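Uncharacterized protein Atu2773 (Agrobacterium tumefaciens, PDB 2QV5) is of unknown function but probably acts as a polysaccharide deacetylase-like enzyme. Local coordinates at residues V32-G37 against P55-G60; L59-S64 against H80-Q85. All blocks are in the same frame, centred on the assembly; numbering follows the deposited sequence.

Interaction 1 of 2, residues V32-G37 against P55-G60; sequences VAIVVG and PEVTLG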
ATOM      1  N   VAL A  32       5.747  -2.949  13.386  1.00 11.71           N
ATOM      2  CA  VAL A  32       5.010  -3.668  12.346  1.00 11.93           C
ATOM      3  C   VAL A  32       4.131  -2.657  11.611  1.00 16.04           C
ATOM      4  O   VAL A  32       3.494  -1.837  12.262  1.00 12.77           O
ATOM      5  CB  VAL A  32       4.117  -4.793  12.976  1.00  8.92           C
ATOM      6  CG1 VAL A  32       2.998  -5.235  12.042  1.00 17.28           C
ATOM      7  CG2 VAL A  32       4.956  -6.019  13.381  1.00 15.43           C
ATOM      8  N   ALA A  33       4.116  -2.690  10.277  1.00 11.67           N
ATOM      9  CA  ALA A  33       3.080  -1.986   9.503  1.00 11.53           C
ATOM     10  C   ALA A  33       2.160  -3.033   8.896  1.00  7.61           C
ATOM     11  O   ALA A  33       2.606  -4.114   8.525  1.00 10.76           O
ATOM     12  CB  ALA A  33       3.675  -1.104   8.401  1.00  9.34           C
ATOM     13  N   ILE A  34       0.869  -2.728   8.842  1.00  5.58           N
ATOM     14  CA  ILE A  34      -0.106  -3.618   8.193  1.00  6.95           C
ATOM     15  C   ILE A  34      -0.920  -2.750   7.258  1.00  7.86           C
ATOM     16  O   ILE A  34      -1.443  -1.719   7.684  1.00 10.27           O
ATOM     17  CB  ILE A  34      -1.062  -4.331   9.199  1.00  6.72           C
ATOM     18  CG1 ILE A  34      -0.311  -5.350  10.063  1.00 16.86           C
ATOM     19  CG2 ILE A  34      -2.216  -5.041   8.442  1.00  9.82           C
ATOM     20  CD1 ILE A  34      -0.973  -5.618  11.410  1.00 21.79           C
ATOM     21  N   VAL A  35      -0.981  -3.146   5.989  1.00 10.56           N
ATOM     22  CA  VAL A  35      -1.818  -2.487   5.012  1.00  9.75           C
ATOM     23  C   VAL A  35      -3.058  -3.331   4.721  1.00  8.54           C
ATOM     24  O   VAL A  35      -2.964  -4.514   4.362  1.00 11.41           O
ATOM     25  CB  VAL A  35      -1.047  -2.211   3.696  1.00 12.76           C
ATOM     26  CG1 VAL A  35      -1.883  -1.377   2.725  1.00 15.90           C
ATOM     27  CG2 VAL A  35       0.267  -1.534   3.988  1.00 12.53           C
ATOM     28  N   VAL A  36      -4.226  -2.723   4.890  1.00 12.71           N
ATOM     29  CA  VAL A  36      -5.457  -3.343   4.439  1.00 13.09           C
ATOM     30  C   VAL A  36      -5.892  -2.572   3.199  1.00 16.15           C
ATOM     31  O   VAL A  36      -6.225  -1.385   3.272  1.00  9.87           O
ATOM     32  CB  VAL A  36      -6.561  -3.371   5.528  1.00 12.28           C
ATOM     33  CG1 VAL A  36      -7.852  -3.984   4.959  1.00 15.65           C
ATOM     34  CG2 VAL A  36      -6.100  -4.174   6.736  1.00 11.80           C
ATOM     35  N   GLY A  37      -5.867  -3.250   2.057  1.00  8.43           N
ATOM     36  CA  GLY A  37      -6.148  -2.595   0.793  1.00  9.75           C
ATOM     37  C   GLY A  37      -7.534  -2.886   0.250  1.00 13.63           C
ATOM     38  O   GLY A  37      -8.335  -3.583   0.883  1.00 14.28           O
ATOM     39  N   PRO A  55      -6.403   3.198  13.988  1.00 16.57           N
ATOM     40  CA  PRO A  55      -5.757   4.172  13.082  1.00 17.02           C
ATOM     41  C   PRO A  55      -4.308   3.863  12.696  1.00  9.50           C
ATOM     42  O   PRO A  55      -3.774   4.474  11.773  1.00 11.45           O
ATOM     43  CB  PRO A  55      -5.799   5.480  13.873  1.00 19.58           C
ATOM     44  CG  PRO A  55      -6.094   5.110  15.262  1.00 20.94           C
ATOM     45  CD  PRO A  55      -6.902   3.850  15.210  1.00 17.47           C
ATOM     46  N   GLU A  56      -3.689   2.933  13.411  1.00  9.99           N
ATOM     47  CA  GLU A  56      -2.304   2.542  13.159  1.00  9.72           C
ATOM     48  C   GLU A  56      -2.197   1.663  11.919  1.00 10.42           C
ATOM     49  O   GLU A  56      -1.119   1.506  11.373  1.00 10.07           O
ATOM     50  CB  GLU A  56      -1.737   1.799  14.366  1.00 10.79           C
ATOM     51  CG  GLU A  56      -1.430   2.689  15.578  1.00 21.58           C
ATOM     52  CD  GLU A  56      -2.634   2.889  16.508  1.00 34.63           C
ATOM     53  OE1 GLU A  56      -3.752   2.414  16.188  1.00 21.19           O
ATOM     54  OE2 GLU A  56      -2.454   3.535  17.563  1.00 39.07           O
ATOM     55  N   VAL A  57      -3.320   1.083  11.501  1.00 11.14           N
ATOM     56  CA  VAL A  57      -3.379   0.262  10.299  1.00 12.24           C
ATOM     57  C   VAL A  57      -3.425   1.174   9.079  1.00  6.36           C
ATOM     58  O   VAL A  57      -4.288   2.060   8.964  1.00 14.15           O
ATOM     59  CB  VAL A  57      -4.585  -0.704  10.347  1.00 11.21           C
ATOM     60  CG1 VAL A  57      -4.719  -1.518   9.044  1.00 14.39           C
ATOM     61  CG2 VAL A  57      -4.454  -1.646  11.540  1.00 14.33           C
ATOM     62  N   THR A  58      -2.485   0.957   8.168  1.00 11.62           N
ATOM     63  CA  THR A  58      -2.397   1.721   6.926  1.00  9.17           C
ATOM     64  C   THR A  58      -3.488   1.218   5.980  1.00  6.65           C
ATOM     65  O   THR A  58      -3.733   0.018   5.905  1.00  8.64           O
ATOM     66  CB  THR A  58      -0.996   1.556   6.306  1.00 14.14           C
ATOM     67  OG1 THR A  58      -0.025   2.055   7.234  1.00  8.67           O
ATOM     68  CG2 THR A  58      -0.859   2.298   4.967  1.00 11.14           C
ATOM     69  N   LEU A  59      -4.153   2.133   5.277  1.00  7.44           N
ATOM     70  CA  LEU A  59      -5.228   1.727   4.358  1.00 10.06           C
ATOM     71  C   LEU A  59      -4.872   1.956   2.891  1.00  9.26           C
ATOM     72  O   LEU A  59      -4.406   3.029   2.513  1.00 11.62           O
ATOM     73  CB  LEU A  59      -6.553   2.416   4.734  1.00 10.78           C
ATOM     74  CG  LEU A  59      -7.021   2.233   6.195  1.00  7.75           C
ATOM     75  CD1 LEU A  59      -8.269   3.060   6.458  1.00 11.73           C
ATOM     76  CD2 LEU A  59      -7.279   0.788   6.553  1.00  8.24           C
ATOM     77  N   GLY A  60      -5.081   0.936   2.064  1.00 10.43           N
ATOM     78  CA  GLY A  60      -4.852   1.054   0.627  1.00 10.72           C
ATOM     79  C   GLY A  60      -6.158   1.345  -0.087  1.00 10.80           C
ATOM     80  O   GLY A  60      -7.155   0.634   0.118  1.00 12.36           O
TER
HETATM   81  O   HOH W   1       0.328   0.329   9.525  1.00 11.38           O
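V35–T58 and V36–L59 are the parallel bridges that join the two strands of a beta-alpha-beta unit, strand 30-39, helix 43-52, strand 58-62, in a curled parallel sheet ringed by helices. The chains zip together through the T58 N–I34 O bond (2.9 Å), the V36 N–T58 O bond (3.0 Å) and the G60 N–V36 O bond (2.9 Å). The first two lie nearly along the C=O axis, whereas G60 N sits 42° above the plane of the V36 carbonyl. On the face carrying V35 and T58, the CG2 methyl of V35 meets T58 CB at 4.1 Å. T58 OG1, beside its own backbone N (chi1 -61°), bonds to V244 N of helix 244-247. T58 OG1 also lies 2.9 Å from a water that accepts from I34 N and is within hydrogen-bonding distance of E56 O, bridging the segments where direct pairing ends. V36, on the other face, lays CG2 3.8 Å from V57 CG1, both side chains lying against helix 221-233. Beta-branched residues suit these extended backbones, while a side chain on G60 would run into G37 CA, 3.9 Å from G60 CA. Alternate backbone groups of 32-37 are used here; A33 and V35 pair with strand 212-218 instead.

Interaction 2 of 2, residues L59-S64 against H80-Q85; sequences LGFAAS and HEILLQ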
ATOM      1  N   LEU A  59      -4.153   2.133   5.277  1.00  7.44           N
ATOM      2  CA  LEU A  59      -5.228   1.727   4.358  1.00 10.06           C
ATOM      3  C   LEU A  59      -4.872   1.956   2.891  1.00  9.26           C
ATOM      4  O   LEU A  59      -4.406   3.029   2.513  1.00 11.62           O
ATOM      5  CB  LEU A  59      -6.553   2.416   4.734  1.00 10.78           C
ATOM      6  CG  LEU A  59      -7.021   2.233   6.195  1.00  7.75           C
ATOM      7  CD1 LEU A  59      -8.269   3.060   6.458  1.00 11.73           C
ATOM      8  CD2 LEU A  59      -7.279   0.788   6.553  1.00  8.24           C
ATOM      9  N   GLY A  60      -5.081   0.936   2.064  1.00 10.43           N
ATOM     10  CA  GLY A  60      -4.852   1.054   0.627  1.00 10.72           C
ATOM     11  C   GLY A  60      -6.158   1.345  -0.087  1.00 10.80           C
ATOM     12  O   GLY A  60      -7.155   0.634   0.118  1.00 12.36           O
ATOM     13  N   PHE A  61      -6.163   2.403  -0.896  1.00  7.26           N
ATOM     14  CA  PHE A  61      -7.374   2.827  -1.604  1.00  9.53           C
ATOM     15  C   PHE A  61      -7.290   2.369  -3.050  1.00 15.28           C
ATOM     16  O   PHE A  61      -6.285   2.592  -3.711  1.00 18.53           O
ATOM     17  CB  PHE A  61      -7.535   4.354  -1.532  1.00  9.24           C
ATOM     18  CG  PHE A  61      -8.174   4.817  -0.268  1.00 18.69           C
ATOM     19  CD1 PHE A  61      -7.583   4.555   0.966  1.00 16.22           C
ATOM     20  CD2 PHE A  61      -9.383   5.482  -0.299  1.00 21.86           C
ATOM     21  CE1 PHE A  61      -8.177   4.948   2.148  1.00 13.28           C
ATOM     22  CE2 PHE A  61      -9.978   5.886   0.878  1.00 22.07           C
ATOM     23  CZ  PHE A  61      -9.368   5.624   2.111  1.00 19.82           C
ATOM     24  N   ALA A  62      -8.343   1.714  -3.529  1.00 15.55           N
ATOM     25  CA  ALA A  62      -8.359   1.208  -4.893  1.00 16.61           C
ATOM     26  C   ALA A  62      -8.649   2.359  -5.832  1.00 18.26           C
ATOM     27  O   ALA A  62      -9.624   3.085  -5.645  1.00 13.80           O
ATOM     28  CB  ALA A  62      -9.401   0.147  -5.039  1.00 13.34           C
ATOM     29  N   ALA A  63      -7.807   2.531  -6.846  1.00 19.18           N
ATOM     30  CA  ALA A  63      -7.958   3.672  -7.762  1.00 23.01           C
ATOM     31  C   ALA A  63      -9.281   3.593  -8.537  1.00 25.56           C
ATOM     32  O   ALA A  63      -9.917   4.608  -8.777  1.00 21.29           O
ATOM     33  CB  ALA A  63      -6.777   3.765  -8.703  1.00 19.21           C
ATOM     34  N   SER A  64      -9.700   2.373  -8.878  1.00 27.56           N
ATOM     35  CA  SER A  64     -10.985   2.126  -9.551  1.00 29.13           C
ATOM     36  C   SER A  64     -12.201   2.092  -8.610  1.00 28.35           C
ATOM     37  O   SER A  64     -13.308   1.754  -9.044  1.00 28.66           O
ATOM     38  CB  SER A  64     -10.915   0.808 -10.326  1.00 29.87           C
ATOM     39  OG  SER A  64     -10.640  -0.273  -9.446  1.00 30.31           O
ATOM     40  N   HIS A  80      -5.606   7.408  10.115  1.00  8.62           N
ATOM     41  CA  HIS A  80      -4.892   6.415   9.295  1.00  9.04           C
ATOM     42  C   HIS A  80      -3.924   7.064   8.303  1.00 13.06           C
ATOM     43  O   HIS A  80      -4.243   8.108   7.719  1.00 11.28           O
ATOM     44  CB  HIS A  80      -5.852   5.562   8.467  1.00  7.68           C
ATOM     45  CG  HIS A  80      -6.806   4.747   9.272  1.00 13.03           C
ATOM     46  ND1 HIS A  80      -6.513   3.474   9.722  1.00 12.53           N
ATOM     47  CD2 HIS A  80      -8.070   5.008   9.677  1.00  7.86           C
ATOM     48  CE1 HIS A  80      -7.558   2.988  10.371  1.00 10.17           C
ATOM     49  NE2 HIS A  80      -8.513   3.902  10.366  1.00  6.18           N
ATOM     50  N   GLU A  81      -2.758   6.436   8.120  1.00 14.13           N
ATOM     51  CA  GLU A  81      -1.943   6.658   6.919  1.00 11.01           C
ATOM     52  C   GLU A  81      -2.610   5.946   5.745  1.00  9.05           C
ATOM     53  O   GLU A  81      -3.174   4.864   5.895  1.00  9.46           O
ATOM     54  CB  GLU A  81      -0.528   6.116   7.096  1.00 11.15           C
ATOM     55  CG  GLU A  81       0.485   6.752   6.161  1.00 17.42           C
ATOM     56  CD  GLU A  81       1.898   6.282   6.422  1.00 23.77           C
ATOM     57  OE1 GLU A  81       2.431   6.597   7.515  1.00 21.27           O
ATOM     58  OE2 GLU A  81       2.474   5.617   5.521  1.00 19.38           O
ATOM     59  N   ILE A  82      -2.554   6.559   4.568  1.00  9.09           N
ATOM     60  CA  ILE A  82      -3.242   6.059   3.372  0.50 12.96           C
ATOM     61  C   ILE A  82      -2.240   5.785   2.242  1.00 10.21           C
ATOM     62  O   ILE A  82      -1.315   6.574   2.065  1.00 11.13           O
ATOM     63  CB  ILE A  82      -4.328   7.096   2.917  0.50 14.29           C
ATOM     64  CG1 ILE A  82      -5.673   6.831   3.597  0.50 17.76           C
ATOM     65  CG2 ILE A  82      -4.590   7.061   1.414  0.50 17.36           C
ATOM     66  CD1 ILE A  82      -5.775   7.234   5.022  0.50 21.43           C
ATOM     67  N   LEU A  83      -2.445   4.706   1.482  1.00  8.95           N
ATOM     68  CA  LEU A  83      -1.705   4.438   0.231  1.00  7.25           C
ATOM     69  C   LEU A  83      -2.679   4.365  -0.943  1.00 16.22           C
ATOM     70  O   LEU A  83      -3.831   3.947  -0.773  1.00 15.43           O
ATOM     71  CB  LEU A  83      -0.930   3.126   0.323  1.00  9.01           C
ATOM     72  CG  LEU A  83       0.211   3.038   1.341  1.00 16.11           C
ATOM     73  CD1 LEU A  83       0.844   1.681   1.335  1.00 12.12           C
ATOM     74  CD2 LEU A  83       1.273   4.089   1.073  1.00  8.71           C
ATOM     75  N   LEU A  84      -2.220   4.771  -2.128  1.00 12.39           N
ATOM     76  CA  LEU A  84      -3.002   4.614  -3.352  1.00 14.32           C
ATOM     77  C   LEU A  84      -2.623   3.323  -4.085  1.00  9.34           C
ATOM     78  O   LEU A  84      -1.467   3.131  -4.414  1.00 14.20           O
ATOM     79  CB  LEU A  84      -2.749   5.800  -4.284  1.00 13.09           C
ATOM     80  CG  LEU A  84      -3.524   5.833  -5.605  1.00 16.68           C
ATOM     81  CD1 LEU A  84      -5.049   5.783  -5.382  1.00 10.38           C
ATOM     82  CD2 LEU A  84      -3.118   7.069  -6.354  1.00 21.15           C
ATOM     83  N   GLN A  85      -3.594   2.454  -4.351  1.00 11.08           N
ATOM     84  CA  GLN A  85      -3.319   1.230  -5.125  1.00 15.71           C
ATOM     85  C   GLN A  85      -3.460   1.466  -6.623  1.00 15.41           C
ATOM     86  O   GLN A  85      -4.534   1.836  -7.100  1.00 19.57           O
ATOM     87  CB  GLN A  85      -4.237   0.087  -4.726  1.00 15.07           C
ATOM     88  CG  GLN A  85      -3.928  -0.535  -3.406  1.00 21.36           C
ATOM     89  CD  GLN A  85      -5.006  -1.504  -2.951  1.00 29.83           C
ATOM     90  OE1 GLN A  85      -6.123  -1.101  -2.636  1.00 32.07           O
ATOM     91  NE2 GLN A  85      -4.668  -2.787  -2.903  1.00 34.54           N
TER
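H80 meets L59 through its imidazole: L59 CD1 sits over one ring face, 3.6 Å from the centroid and 12° off the ring normal, a CH-pi contact. A histidine suits this place because the ring offers a flat surface to the leucine while its ND1 donates to V57 O. At E81 the backbone does the pairing, its O accepting from L59 N at 3.0 Å; the carboxylate leads away, OE2 to T127 OG1 and S245 N, OE1 to R22 N, and the two backbone N-H groups would probably favour its charged form. I82 lies on the same face as L59 and F61, and its branched chain packs against the F61 side chain beneath helix 68-78, although I82 was modelled in two conformers and the detail is doubtful. L83 is gripped at both ends: its N reaches L59 O at 2.8 Å (N-H...O 171°), and its O takes F61 N, also at 2.8 Å. This alternation is the parallel ladder of a second beta-alpha-beta unit, strand 58-62, helix 68-78, strand 82-88. The L83 side chain points to the opposite face, touching L157 and L159 of a non-adjacent strand, as expected inside a curled sheet. L84 returns to the F61 face, bringing CD1 to 3.8 Å from F61 O. Q85 N donates to F61 O at 2.8 Å, and Q85 O receives a weak, bent bond from A63 N at 3.4 Å. Extended beyond CG (chi2 170°), the Q85 chain passes side-chain-less G60, and OE1 accepts from G38 N.

From the N terminus, the chain runs through strand 30-39, turns along helix 43-52 and comes back as strand 58-62, where interaction 1 closes the first loop. It then passes through helix 68-78 and returns as strand 82-88, and interaction 2 closes the second. The loops are successive, neither nested nor crossed, and they overlap at L59 and G60, which pair with a different neighbour on each side. Strand 58-62 is therefore the middle of three adjacent parallel strands. The contacts also meet directly: P55 CA packs against H80 CE1 at one end, and G37 C against Q85 OE1 at the other.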